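Local coordinates for putative pachytene checkpoint protein 2 (Caenorhabditis elegans, PDB 4XGU) that binds and hydrolyses ATP as a member of the protein-remodelling AAA+ ATPases and probably plays a key role in chromosome recombination during meiosis, at residues L8-H12 with C74-D78; N213-S219 with D252-L257; F368-L372 with L405-M409; P391-K397 with F412-E418. All coordinates share one frame; numbering follows the deposited sequence.

Contact 1: L8-H12 with C74-D78; sequences LKNIH and CELRD
Glu-75 stretches across to Leu-8 and to the backbone that follows it, joining two loops of the Pch2 N-terminal domain. Segment 8-12 leads into strand 12-16 and segment 74-78 follows strand 68-72; these strands are antiparallel neighbours in a three-stranded mixed sheet, so the loops emerge together at one end of it. The side chain of Glu-75 sets off with CG anti to its carbonyl carbon (chi1 -55°) and stays extended beyond, which delivers the carboxylate to the other loop. There OE2 of Glu-75 accepts a hydrogen bond from the backbone N of Asn-10 at 3.3 Å. The bond is bent, 139° at the hydrogen, and the donor arrives on the syn side of the oxygen, 31° out of the carboxylate plane. Lys-9 N is also near, 3.5 Å from Glu-75 OE2, but poorly directed for a bond. Thr-73 reinforces the junction, its OG1 bonding to both Glu-75 N and Asn-10 O, while the amine of Lys-9 leads away from Glu-75 to a salt bridge with Glu-400 of the second subunit. Leu-8 CB lies against the carboxylate, 3.4 Å from Glu-75 OE2. Leu-8 and Leu-76 make the apolar part of this surface contact. They cross at about a right angle, one branch doing the touching: Leu-8 CD1 rests 3.6 Å from Leu-76 CG and 3.8 Å from Leu-76 CD1.

Contact 2: N213-S219 with D252-L257; sequences NSHSLFS and DEVESL
Asn-213 reaches with its amide toward residues 252-257, and the position of its CG, anti to the backbone N (chi1 -160°), brings ND2 to Ser-256. There ND2 of Asn-213 gives Ser-256 OG a weak but fairly straight hydrogen bond of 3.3 Å (160° at the hydrogen); its modelled approach to the carbonyl of Asp-252 is too short to be reliable. The other end of the amide turns back to its own segment, where OD1 of Asn-213 receives weak bonds from the backbone N atoms of Phe-218 and Ser-219. Thus both ends of this buried group have partners. Ser-219 keeps its hydroxyl between backbone N and carbonyl carbon (chi1 62°), from where Ser-219 OG donates to Ser-216 O at 2.7 Å, leaving Ser-219 CB to face Ser-256 OG at 3.4 Å. Leu-257 crosses Phe-218 at about a right angle, with Leu-257 CD2 3.8 Å from Phe-218 CD2. Lys-307 of the third subunit packs on Ser-216 and Ser-219. Asp-252 and Glu-253, which follow strand 245-251, match the acidic pair of a Walker B motif: the side chain of Asp-252 is about 6 Å from bound ADP and about 4 Å from that of Thr-186, as expected in an AAA+ nucleotide site.

Contact 3: F368-L372 with L405-M409; sequences FTEIL and LPNCM
The Phe-368 ring is the flat group of this contact, and Leu-405 CD2 sits squarely over one of its faces. This methyl lies 3.3 Å from the centroid of the Phe-368 ring and only 3° off the normal, a close CH-pi contact. It is nearly equidistant from all six ring carbons, the nearest approaches being 3.5 Å, from Leu-405 CD2 to Phe-368 CE2 and CZ. At the ring edge, near the plane, comes Pro-406, with its CG 3.9 Å from Phe-368 CZ. Met-409 approaches obliquely through its terminal methyl, Met-409 CE standing 4.4 Å from Phe-368 CD1.

One turn farther along, Met-409 takes over as the main partner. Its chain folds at both chi2 and chi3 (each 55°), which presents different atoms to two neighbours: CG of Met-409 meets Ile-371 CG2 at 3.6 Å, whereas Met-409 SD lies 3.8 Å from Leu-372 CD1. Leu-372 and Met-409 cross at about a right angle. Behind them, Tyr-328, Leu-331 and Ile-335 of helix 324-340 touch Leu-372, and Val-349 and Trp-354 touch Leu-405; Ile-371 and Pro-406 lie toward the exposed side.

The two short helical segments run almost parallel, at 19°, with their axes 11.0 Å apart. At that separation long side chains span the gap and no polar bond links the segments. The arrangement is helix-to-helix apolar packing in the C-terminal lid domain of a TRIP13-like AAA+ ATPase, where a turn of helix 367-378 lies beside the first turn of helix 405-420.

Contact 4: P391-K397 with F412-E418; sequences PTLVYSK and FLEAVKE
Val-394 sets one methyl over the Phe-412 ring at the centre of the contact: CG2 of Val-394 is 4.0 Å from the ring centroid and 8° off its normal, a CH-pi approach made as the two side chains cross at about a right angle. The same methyl also touches Ala-415, with Val-394 CG2 3.8 Å from Ala-415 CB. Leu-393 reaches Ala-415 as well, with Leu-393 CD2 3.9 Å from Ala-415 CB. Pro-391 is looser, with Pro-391 CG 4.4 Å from Phe-412 CZ. With the small Ala-415 at the interface, the segment axes come within 9.1 Å while they cross steeply, at 117°. The segments belong to helices 384-397 and 405-420 of the AAA+ C-terminal lid domain; Ile-335 of helix 324-340 adds to the packing on Phe-412, and Tyr-152 of the third subunit packs on Leu-393. Toward solvent the contact becomes polar. Glu-418 belongs to both zones, for Glu-418 OE1 lies 3.8 Å from Leu-393 CD2 while its OE2 takes a hydrogen-bonded salt bridge from Lys-397. The Lys-397 chain bends at its last torsion, and Lys-397 NZ meets Glu-418 OE2 at 2.9 Å from above the carboxylate plane, 51° out of it. Glu-414, one turn earlier, is the second acid of the network: Glu-414 OE2 forms a weak hydrogen bond and salt bridge with Lys-397 NZ, at 3.4 Å.

From the N terminus, contact 1 comes first: it closes a loop of about sixty residues and joins the loop before strand 12-16 to the loop after its neighbour 68-72 in the N-terminal domain. Contact 2 follows in series within the ATPase domain, closing a loop of 32 residues and bringing together the regions just after the adjacent parallel strands 206-212 and 245-251. Contacts 3 and 4 come last, closing loops of 32 and 14 residues in the C-terminal lid, with centres about 13 Å apart. Their segments alternate along the chain, so their loops cross, and helix 405-420 serves both, meeting helix 367-378 with its start and helix 384-397 farther on. Contacts 2 and 4 also both touch the third subunit.

Contact 1: L8-H12 with C74-D78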
loop_
_atom_site.group_PDB
_atom_site.type_symbol
_atom_site.label_atom_id
_atom_site.label_comp_id
_atom_site.label_asym_id
_atom_site.label_seq_id
_atom_site.Cartn_x
_atom_site.Cartn_y
_atom_site.Cartn_z
ATOM N N LEU B 8 -22.157 20.442 53.887
ATOM C CA LEU B 8 -21.523 20.615 52.586
ATOM C C LEU B 8 -22.467 21.353 51.648
ATOM O O LEU B 8 -23.679 21.133 51.678
ATOM C CB LEU B 8 -21.122 19.263 52.001
ATOM C CG LEU B 8 -20.431 18.327 52.995
ATOM C CD1 LEU B 8 -20.025 17.031 52.317
ATOM C CD2 LEU B 8 -19.228 19.005 53.644
ATOM N N LYS B 9 -21.906 22.219 50.809
ATOM C CA LYS B 9 -22.704 23.186 50.058
ATOM C C LYS B 9 -23.730 22.563 49.107
ATOM O O LYS B 9 -24.927 22.822 49.239
ATOM C CB LYS B 9 -21.783 24.132 49.285
ATOM C CG LYS B 9 -21.116 25.178 50.168
ATOM C CD LYS B 9 -20.760 26.423 49.375
ATOM C CE LYS B 9 -20.243 27.534 50.276
ATOM N NZ LYS B 9 -19.930 28.770 49.505
ATOM N N ASN B 10 -23.280 21.754 48.153
ATOM C CA ASN B 10 -24.214 21.133 47.216
ATOM C C ASN B 10 -24.225 19.614 47.281
ATOM O O ASN B 10 -23.272 18.947 46.873
ATOM C CB ASN B 10 -23.913 21.570 45.783
ATOM C CG ASN B 10 -24.949 22.538 45.238
ATOM O OD1 ASN B 10 -25.661 23.194 45.999
ATOM N ND2 ASN B 10 -25.040 22.625 43.914
ATOM N N ILE B 11 -25.321 19.079 47.801
ATOM C CA ILE B 11 -25.550 17.646 47.820
ATOM C C ILE B 11 -26.906 17.372 47.189
ATOM O O ILE B 11 -27.858 18.123 47.404
ATOM C CB ILE B 11 -25.510 17.072 49.247
ATOM C CG1 ILE B 11 -24.289 17.596 50.001
ATOM C CG2 ILE B 11 -25.500 15.553 49.210
ATOM C CD1 ILE B 11 -24.142 17.021 51.390
ATOM N N HIS B 12 -26.994 16.301 46.408
ATOM C CA HIS B 12 -28.227 15.983 45.705
ATOM C C HIS B 12 -28.930 14.776 46.312
ATOM O O HIS B 12 -28.322 13.978 47.028
ATOM C CB HIS B 12 -27.942 15.732 44.224
ATOM C CG HIS B 12 -27.377 16.918 43.508
ATOM N ND1 HIS B 12 -28.146 17.743 42.711
ATOM C CD2 HIS B 12 -26.122 17.423 43.469
ATOM C CE1 HIS B 12 -27.386 18.700 42.213
ATOM N NE2 HIS B 12 -26.154 18.531 42.657
ATOM N N CYS B 74 -20.233 15.080 45.261
ATOM C CA CYS B 74 -18.913 14.870 44.683
ATOM C C CYS B 74 -17.830 15.414 45.608
ATOM O O CYS B 74 -16.642 15.212 45.372
ATOM C CB CYS B 74 -18.828 15.522 43.302
ATOM S SG CYS B 74 -20.011 14.846 42.100
ATOM N N GLU B 75 -18.255 16.094 46.670
ATOM C CA GLU B 75 -17.338 16.646 47.661
ATOM C C GLU B 75 -16.761 15.557 48.561
ATOM O O GLU B 75 -15.630 15.665 49.035
ATOM C CB GLU B 75 -18.044 17.698 48.520
ATOM C CG GLU B 75 -18.700 18.820 47.733
ATOM C CD GLU B 75 -19.449 19.798 48.622
ATOM O OE1 GLU B 75 -18.786 20.592 49.324
ATOM O OE2 GLU B 75 -20.698 19.770 48.623
ATOM N N LEU B 76 -17.547 14.512 48.797
ATOM C CA LEU B 76 -17.137 13.432 49.689
ATOM C C LEU B 76 -16.685 12.195 48.927
ATOM O O LEU B 76 -17.005 12.022 47.751
ATOM C CB LEU B 76 -18.275 13.056 50.644
ATOM C CG LEU B 76 -18.366 13.823 51.965
ATOM C CD1 LEU B 76 -19.531 13.312 52.799
ATOM C CD2 LEU B 76 -17.061 13.718 52.743
ATOM N N ARG B 77 -15.939 11.337 49.615
ATOM C CA ARG B 77 -15.464 10.086 49.042
ATOM C C ARG B 77 -16.655 9.189 48.701
ATOM O O ARG B 77 -17.737 9.343 49.268
ATOM C CB ARG B 77 -14.502 9.392 50.013
ATOM C CG ARG B 77 -13.870 8.116 49.483
ATOM C CD ARG B 77 -12.816 7.573 50.429
ATOM N NE ARG B 77 -11.501 8.148 50.164
ATOM C CZ ARG B 77 -10.983 9.175 50.830
ATOM N NH1 ARG B 77 -11.667 9.747 51.812
ATOM N NH2 ARG B 77 -9.776 9.629 50.515
ATOM N N ASP B 78 -16.446 8.262 47.770
ATOM C CA ASP B 78 -17.514 7.429 47.228
ATOM C C ASP B 78 -18.319 6.665 48.280
ATOM O O ASP B 78 -19.502 6.406 48.085
ATOM C CB ASP B 78 -16.932 6.437 46.215
ATOM C CG ASP B 78 -18.005 5.662 45.472
ATOM O OD1 ASP B 78 -19.122 6.197 45.304
ATOM O OD2 ASP B 78 -17.730 4.519 45.049
#

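Contact 2: N213-S219 with D252-L257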
loop_
_atom_site.group_PDB
_atom_site.type_symbol
_atom_site.label_atom_id
_atom_site.label_comp_id
_atom_site.label_asym_id
_atom_site.label_seq_id
_atom_site.Cartn_x
_atom_site.Cartn_y
_atom_site.Cartn_z
ATOM N N ASN B 213 -23.373 -0.305 18.538
ATOM C CA ASN B 213 -22.249 -1.240 18.479
ATOM C C ASN B 213 -22.069 -2.074 19.747
ATOM O O ASN B 213 -20.960 -2.193 20.267
ATOM C CB ASN B 213 -20.953 -0.478 18.173
ATOM C CG ASN B 213 -19.862 -1.375 17.633
ATOM O OD1 ASN B 213 -20.137 -2.360 16.950
ATOM N ND2 ASN B 213 -18.615 -1.038 17.937
ATOM N N SER B 214 -23.157 -2.662 20.235
ATOM C CA SER B 214 -23.092 -3.498 21.429
ATOM C C SER B 214 -23.537 -4.932 21.144
ATOM O O SER B 214 -24.734 -5.211 21.065
ATOM C CB SER B 214 -23.950 -2.902 22.546
ATOM O OG SER B 214 -25.327 -2.982 22.226
ATOM N N HIS B 215 -22.573 -5.837 20.987
ATOM C CA HIS B 215 -21.158 -5.483 21.021
ATOM C C HIS B 215 -20.481 -5.937 19.733
ATOM O O HIS B 215 -20.527 -7.117 19.386
ATOM C CB HIS B 215 -20.444 -6.099 22.235
ATOM C CG HIS B 215 -21.348 -6.838 23.175
ATOM N ND1 HIS B 215 -21.130 -8.152 23.534
ATOM C CD2 HIS B 215 -22.449 -6.443 23.861
ATOM C CE1 HIS B 215 -22.065 -8.539 24.380
ATOM N NE2 HIS B 215 -22.880 -7.520 24.594
ATOM N N SER B 216 -19.865 -4.990 19.028
ATOM C CA SER B 216 -19.181 -5.251 17.759
ATOM C C SER B 216 -20.113 -5.804 16.680
ATOM O O SER B 216 -19.652 -6.322 15.662
ATOM C CB SER B 216 -18.004 -6.212 17.964
ATOM O OG SER B 216 -16.910 -5.557 18.581
ATOM N N LEU B 217 -21.420 -5.689 16.897
ATOM C CA LEU B 217 -22.392 -6.126 15.901
ATOM C C LEU B 217 -22.380 -5.158 14.726
ATOM O O LEU B 217 -22.482 -5.558 13.566
ATOM C CB LEU B 217 -23.799 -6.209 16.497
ATOM C CG LEU B 217 -23.965 -6.757 17.916
ATOM C CD1 LEU B 217 -25.439 -6.797 18.300
ATOM C CD2 LEU B 217 -23.334 -8.131 18.050
ATOM N N PHE B 218 -22.246 -3.876 15.048
ATOM C CA PHE B 218 -22.274 -2.810 14.058
ATOM C C PHE B 218 -20.964 -2.731 13.277
ATOM O O PHE B 218 -20.952 -2.329 12.115
ATOM C CB PHE B 218 -22.567 -1.473 14.749
ATOM C CG PHE B 218 -22.900 -0.352 13.803
ATOM C CD1 PHE B 218 -24.071 -0.378 13.062
ATOM C CD2 PHE B 218 -22.055 0.737 13.672
ATOM C CE1 PHE B 218 -24.385 0.655 12.196
ATOM C CE2 PHE B 218 -22.363 1.774 12.809
ATOM C CZ PHE B 218 -23.530 1.731 12.071
ATOM N N SER B 219 -19.872 -3.143 13.917
ATOM C CA SER B 219 -18.525 -2.963 13.375
ATOM C C SER B 219 -18.270 -3.690 12.052
ATOM O O SER B 219 -17.683 -3.118 11.133
ATOM C CB SER B 219 -17.485 -3.410 14.405
ATOM O OG SER B 219 -17.631 -4.784 14.716
ATOM N N ASP B 252 -19.769 1.644 21.653
ATOM C CA ASP B 252 -18.901 0.617 22.221
ATOM C C ASP B 252 -17.876 0.113 21.211
ATOM O O ASP B 252 -18.127 0.141 20.006
ATOM C CB ASP B 252 -19.736 -0.553 22.741
ATOM C CG ASP B 252 -20.762 -0.124 23.772
ATOM O OD1 ASP B 252 -20.408 0.676 24.665
ATOM O OD2 ASP B 252 -21.921 -0.582 23.688
ATOM N N GLU B 253 -16.736 -0.359 21.717
ATOM C CA GLU B 253 -15.652 -0.886 20.886
ATOM C C GLU B 253 -15.317 0.043 19.727
ATOM O O GLU B 253 -15.294 -0.382 18.572
ATOM C CB GLU B 253 -16.014 -2.272 20.346
ATOM C CG GLU B 253 -15.871 -3.394 21.357
ATOM C CD GLU B 253 -15.077 -4.569 20.809
ATOM O OE1 GLU B 253 -15.009 -4.719 19.569
ATOM O OE2 GLU B 253 -14.515 -5.337 21.620
ATOM N N VAL B 254 -15.063 1.308 20.046
ATOM C CA VAL B 254 -14.896 2.350 19.036
ATOM C C VAL B 254 -13.833 2.007 17.994
ATOM O O VAL B 254 -14.004 2.280 16.805
ATOM C CB VAL B 254 -14.533 3.698 19.688
ATOM C CG1 VAL B 254 -14.344 4.766 18.632
ATOM C CG2 VAL B 254 -15.614 4.116 20.664
ATOM N N GLU B 255 -12.746 1.390 18.435
ATOM C CA GLU B 255 -11.645 1.100 17.531
ATOM C C GLU B 255 -11.913 -0.126 16.663
ATOM O O GLU B 255 -11.185 -0.383 15.702
ATOM C CB GLU B 255 -10.353 0.926 18.320
ATOM C CG GLU B 255 -9.972 2.172 19.098
ATOM C CD GLU B 255 -8.561 2.114 19.637
ATOM O OE1 GLU B 255 -8.387 2.207 20.872
ATOM O OE2 GLU B 255 -7.620 1.977 18.826
ATOM N N SER B 256 -12.959 -0.877 16.994
ATOM C CA SER B 256 -13.408 -1.949 16.116
ATOM C C SER B 256 -14.061 -1.313 14.895
ATOM O O SER B 256 -14.032 -1.868 13.795
ATOM C CB SER B 256 -14.382 -2.888 16.829
ATOM O OG SER B 256 -15.629 -2.259 17.053
ATOM N N LEU B 257 -14.646 -0.137 15.106
ATOM C CA LEU B 257 -15.154 0.686 14.015
ATOM C C LEU B 257 -13.994 1.365 13.293
ATOM O O LEU B 257 -13.746 1.113 12.112
ATOM C CB LEU B 257 -16.137 1.736 14.540
ATOM C CG LEU B 257 -17.384 1.227 15.266
ATOM C CD1 LEU B 257 -18.079 2.360 16.006
ATOM C CD2 LEU B 257 -18.338 0.572 14.286
#

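Contact 3: F368-L372 with L405-M409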
loop_
_atom_site.group_PDB
_atom_site.type_symbol
_atom_site.label_atom_id
_atom_site.label_comp_id
_atom_site.label_asym_id
_atom_site.label_seq_id
_atom_site.Cartn_x
_atom_site.Cartn_y
_atom_site.Cartn_z
ATOM N N PHE B 368 -10.351 -13.014 58.854
ATOM C CA PHE B 368 -11.209 -13.289 57.704
ATOM C C PHE B 368 -11.129 -12.154 56.692
ATOM O O PHE B 368 -11.100 -12.388 55.485
ATOM C CB PHE B 368 -12.658 -13.503 58.142
ATOM C CG PHE B 368 -12.998 -14.937 58.420
ATOM C CD1 PHE B 368 -12.461 -15.951 57.643
ATOM C CD2 PHE B 368 -13.847 -15.273 59.461
ATOM C CE1 PHE B 368 -12.767 -17.275 57.896
ATOM C CE2 PHE B 368 -14.158 -16.594 59.721
ATOM C CZ PHE B 368 -13.617 -17.598 58.936
ATOM N N THR B 369 -11.100 -10.925 57.195
ATOM C CA THR B 369 -10.857 -9.760 56.358
ATOM C C THR B 369 -9.473 -9.877 55.728
ATOM O O THR B 369 -9.278 -9.553 54.556
ATOM C CB THR B 369 -10.961 -8.449 57.168
ATOM O OG1 THR B 369 -12.300 -8.285 57.652
ATOM C CG2 THR B 369 -10.585 -7.250 56.315
ATOM N N GLU B 370 -8.517 -10.365 56.515
ATOM C CA GLU B 370 -7.140 -10.523 56.057
ATOM C C GLU B 370 -6.994 -11.693 55.082
ATOM O O GLU B 370 -6.301 -11.579 54.069
ATOM C CB GLU B 370 -6.200 -10.715 57.252
ATOM C CG GLU B 370 -4.727 -10.831 56.882
ATOM C CD GLU B 370 -4.148 -9.532 56.351
ATOM O OE1 GLU B 370 -4.706 -8.458 56.658
ATOM O OE2 GLU B 370 -3.133 -9.585 55.623
ATOM N N ILE B 371 -7.643 -12.812 55.392
ATOM C CA ILE B 371 -7.593 -13.988 54.525
ATOM C C ILE B 371 -8.191 -13.667 53.159
ATOM O O ILE B 371 -7.653 -14.066 52.126
ATOM C CB ILE B 371 -8.337 -15.191 55.143
ATOM C CG1 ILE B 371 -7.619 -15.683 56.398
ATOM C CG2 ILE B 371 -8.418 -16.335 54.152
ATOM C CD1 ILE B 371 -8.408 -16.704 57.184
ATOM N N LEU B 372 -9.301 -12.936 53.162
ATOM C CA LEU B 372 -9.954 -12.525 51.924
ATOM C C LEU B 372 -9.072 -11.562 51.137
ATOM O O LEU B 372 -9.027 -11.612 49.909
ATOM C CB LEU B 372 -11.309 -11.879 52.218
ATOM C CG LEU B 372 -12.108 -11.391 51.007
ATOM C CD1 LEU B 372 -12.320 -12.523 50.016
ATOM C CD2 LEU B 372 -13.440 -10.805 51.445
ATOM N N LEU B 405 -18.786 -19.890 55.894
ATOM C CA LEU B 405 -17.845 -18.801 55.637
ATOM C C LEU B 405 -16.379 -19.265 55.556
ATOM O O LEU B 405 -15.652 -18.817 54.666
ATOM C CB LEU B 405 -17.996 -17.706 56.701
ATOM C CG LEU B 405 -17.447 -16.321 56.344
ATOM C CD1 LEU B 405 -18.258 -15.252 57.031
ATOM C CD2 LEU B 405 -15.985 -16.176 56.731
ATOM N N PRO B 406 -15.931 -20.144 56.480
ATOM C CA PRO B 406 -14.547 -20.613 56.335
ATOM C C PRO B 406 -14.304 -21.377 55.034
ATOM O O PRO B 406 -13.262 -21.196 54.405
ATOM C CB PRO B 406 -14.361 -21.536 57.543
ATOM C CG PRO B 406 -15.330 -21.032 58.547
ATOM C CD PRO B 406 -16.524 -20.613 57.747
ATOM N N ASN B 407 -15.255 -22.218 54.639
ATOM C CA ASN B 407 -15.135 -22.955 53.387
ATOM C C ASN B 407 -15.255 -22.034 52.179
ATOM O O ASN B 407 -14.608 -22.251 51.154
ATOM C CB ASN B 407 -16.189 -24.060 53.311
ATOM C CG ASN B 407 -15.578 -25.445 53.340
ATOM O OD1 ASN B 407 -14.437 -25.640 52.920
ATOM N ND2 ASN B 407 -16.335 -26.418 53.837
ATOM N N CYS B 408 -16.087 -21.005 52.312
ATOM C CA CYS B 408 -16.289 -20.025 51.251
ATOM C C CYS B 408 -14.982 -19.360 50.841
ATOM O O CYS B 408 -14.710 -19.175 49.655
ATOM C CB CYS B 408 -17.294 -18.966 51.695
ATOM S SG CYS B 408 -17.330 -17.508 50.644
ATOM N N MET B 409 -14.178 -19.000 51.836
ATOM C CA MET B 409 -12.868 -18.415 51.596
ATOM C C MET B 409 -11.959 -19.415 50.886
ATOM O O MET B 409 -11.188 -19.051 49.998
ATOM C CB MET B 409 -12.242 -17.963 52.917
ATOM C CG MET B 409 -11.753 -16.526 52.920
ATOM S SD MET B 409 -13.023 -15.330 52.468
ATOM C CE MET B 409 -14.306 -15.729 53.647
#

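Contact 4: P391-K397 with F412-E418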
loop_
_atom_site.group_PDB
_atom_site.type_symbol
_atom_site.label_atom_id
_atom_site.label_comp_id
_atom_site.label_asym_id
_atom_site.label_seq_id
_atom_site.Cartn_x
_atom_site.Cartn_y
_atom_site.Cartn_z
ATOM N N PRO B 391 -18.143 -15.913 41.543
ATOM C CA PRO B 391 -19.064 -16.565 42.488
ATOM C C PRO B 391 -19.803 -17.790 41.943
ATOM O O PRO B 391 -19.946 -18.770 42.674
ATOM C CB PRO B 391 -20.062 -15.452 42.816
ATOM C CG PRO B 391 -19.282 -14.208 42.651
ATOM C CD PRO B 391 -18.395 -14.463 41.469
ATOM N N THR B 392 -20.258 -17.747 40.694
ATOM C CA THR B 392 -21.019 -18.865 40.141
ATOM C C THR B 392 -20.140 -20.098 39.930
ATOM O O THR B 392 -20.637 -21.222 39.899
ATOM C CB THR B 392 -21.702 -18.492 38.809
ATOM O OG1 THR B 392 -22.461 -19.610 38.334
ATOM C CG2 THR B 392 -20.677 -18.110 37.761
ATOM N N LEU B 393 -18.834 -19.887 39.787
ATOM C CA LEU B 393 -17.893 -20.999 39.714
ATOM C C LEU B 393 -17.695 -21.597 41.102
ATOM O O LEU B 393 -17.560 -22.810 41.254
ATOM C CB LEU B 393 -16.552 -20.543 39.133
ATOM C CG LEU B 393 -15.456 -21.607 39.021
ATOM C CD1 LEU B 393 -15.915 -22.784 38.168
ATOM C CD2 LEU B 393 -14.178 -21.005 38.456
ATOM N N VAL B 394 -17.682 -20.733 42.111
ATOM C CA VAL B 394 -17.543 -21.168 43.496
ATOM C C VAL B 394 -18.755 -21.987 43.931
ATOM O O VAL B 394 -18.626 -22.980 44.648
ATOM C CB VAL B 394 -17.366 -19.963 44.444
ATOM C CG1 VAL B 394 -17.310 -20.421 45.892
ATOM C CG2 VAL B 394 -16.110 -19.185 44.080
ATOM N N TYR B 395 -19.931 -21.570 43.476
ATOM C CA TYR B 395 -21.180 -22.234 43.829
ATOM C C TYR B 395 -21.233 -23.668 43.309
ATOM O O TYR B 395 -21.754 -24.562 43.978
ATOM C CB TYR B 395 -22.368 -21.444 43.280
ATOM C CG TYR B 395 -23.669 -21.707 44.000
ATOM C CD1 TYR B 395 -23.688 -22.379 45.214
ATOM C CD2 TYR B 395 -24.879 -21.287 43.462
ATOM C CE1 TYR B 395 -24.874 -22.621 45.875
ATOM C CE2 TYR B 395 -26.071 -21.524 44.116
ATOM C CZ TYR B 395 -26.063 -22.192 45.322
ATOM O OH TYR B 395 -27.249 -22.433 45.979
ATOM N N SER B 396 -20.696 -23.881 42.112
ATOM C CA SER B 396 -20.722 -25.199 41.485
ATOM C C SER B 396 -19.781 -26.179 42.183
ATOM O O SER B 396 -20.061 -27.376 42.253
ATOM C CB SER B 396 -20.358 -25.091 40.004
ATOM O OG SER B 396 -19.023 -24.644 39.842
ATOM N N LYS B 397 -18.668 -25.665 42.695
ATOM C CA LYS B 397 -17.687 -26.494 43.388
ATOM C C LYS B 397 -18.213 -27.024 44.719
ATOM O O LYS B 397 -17.914 -28.156 45.107
ATOM C CB LYS B 397 -16.393 -25.711 43.625
ATOM C CG LYS B 397 -15.602 -25.408 42.370
ATOM C CD LYS B 397 -14.172 -25.028 42.715
ATOM C CE LYS B 397 -13.297 -24.979 41.474
ATOM N NZ LYS B 397 -11.952 -25.565 41.733
ATOM N N PHE B 412 -13.322 -19.869 47.197
ATOM C CA PHE B 412 -13.030 -18.673 46.417
ATOM C C PHE B 412 -11.582 -18.679 45.949
ATOM O O PHE B 412 -11.294 -18.373 44.793
ATOM C CB PHE B 412 -13.316 -17.410 47.233
ATOM C CG PHE B 412 -14.614 -16.739 46.877
ATOM C CD1 PHE B 412 -14.668 -15.812 45.849
ATOM C CD2 PHE B 412 -15.777 -17.031 47.569
ATOM C CE1 PHE B 412 -15.859 -15.192 45.517
ATOM C CE2 PHE B 412 -16.971 -16.412 47.243
ATOM C CZ PHE B 412 -17.012 -15.493 46.216
ATOM N N LEU B 413 -10.678 -19.041 46.852
ATOM C CA LEU B 413 -9.259 -19.108 46.525
ATOM C C LEU B 413 -8.992 -20.135 45.424
ATOM O O LEU B 413 -8.192 -19.893 44.519
ATOM C CB LEU B 413 -8.438 -19.446 47.770
ATOM C CG LEU B 413 -6.919 -19.411 47.595
ATOM C CD1 LEU B 413 -6.444 -17.985 47.355
ATOM C CD2 LEU B 413 -6.228 -20.020 48.805
ATOM N N GLU B 414 -9.670 -21.277 45.499
ATOM C CA GLU B 414 -9.499 -22.321 44.496
ATOM C C GLU B 414 -9.985 -21.867 43.125
ATOM O O GLU B 414 -9.347 -22.144 42.109
ATOM C CB GLU B 414 -10.233 -23.596 44.910
ATOM C CG GLU B 414 -9.375 -24.575 45.690
ATOM C CD GLU B 414 -9.677 -26.015 45.333
ATOM O OE1 GLU B 414 -8.800 -26.880 45.550
ATOM O OE2 GLU B 414 -10.789 -26.284 44.830
ATOM N N ALA B 415 -11.117 -21.172 43.103
ATOM C CA ALA B 415 -11.678 -20.675 41.853
ATOM C C ALA B 415 -10.751 -19.650 41.209
ATOM O O ALA B 415 -10.556 -19.659 39.993
ATOM C CB ALA B 415 -13.053 -20.073 42.092
ATOM N N VAL B 416 -10.180 -18.774 42.032
ATOM C CA VAL B 416 -9.229 -17.771 41.559
ATOM C C VAL B 416 -8.048 -18.429 40.856
ATOM O O VAL B 416 -7.691 -18.055 39.738
ATOM C CB VAL B 416 -8.701 -16.897 42.716
ATOM C CG1 VAL B 416 -7.503 -16.077 42.259
ATOM C CG2 VAL B 416 -9.800 -15.991 43.251
ATOM N N LYS B 417 -7.453 -19.418 41.517
ATOM C CA LYS B 417 -6.326 -20.154 40.959
ATOM C C LYS B 417 -6.710 -20.872 39.671
ATOM O O LYS B 417 -5.930 -20.918 38.719
ATOM C CB LYS B 417 -5.790 -21.159 41.978
ATOM C CG LYS B 417 -4.431 -20.794 42.545
ATOM C CD LYS B 417 -4.320 -21.190 44.006
ATOM C CE LYS B 417 -2.917 -20.945 44.530
ATOM N NZ LYS B 417 -2.828 -21.180 45.995
ATOM N N GLU B 418 -7.916 -21.426 39.647
ATOM C CA GLU B 418 -8.396 -22.148 38.479
ATOM C C GLU B 418 -8.631 -21.186 37.323
ATOM O O GLU B 418 -8.377 -21.512 36.163
ATOM C CB GLU B 418 -9.681 -22.911 38.807
ATOM C CG GLU B 418 -9.958 -24.083 37.882
ATOM C CD GLU B 418 -11.332 -24.685 38.101
ATOM O OE1 GLU B 418 -12.296 -24.201 37.471
ATOM O OE2 GLU B 418 -11.448 -25.638 38.901
#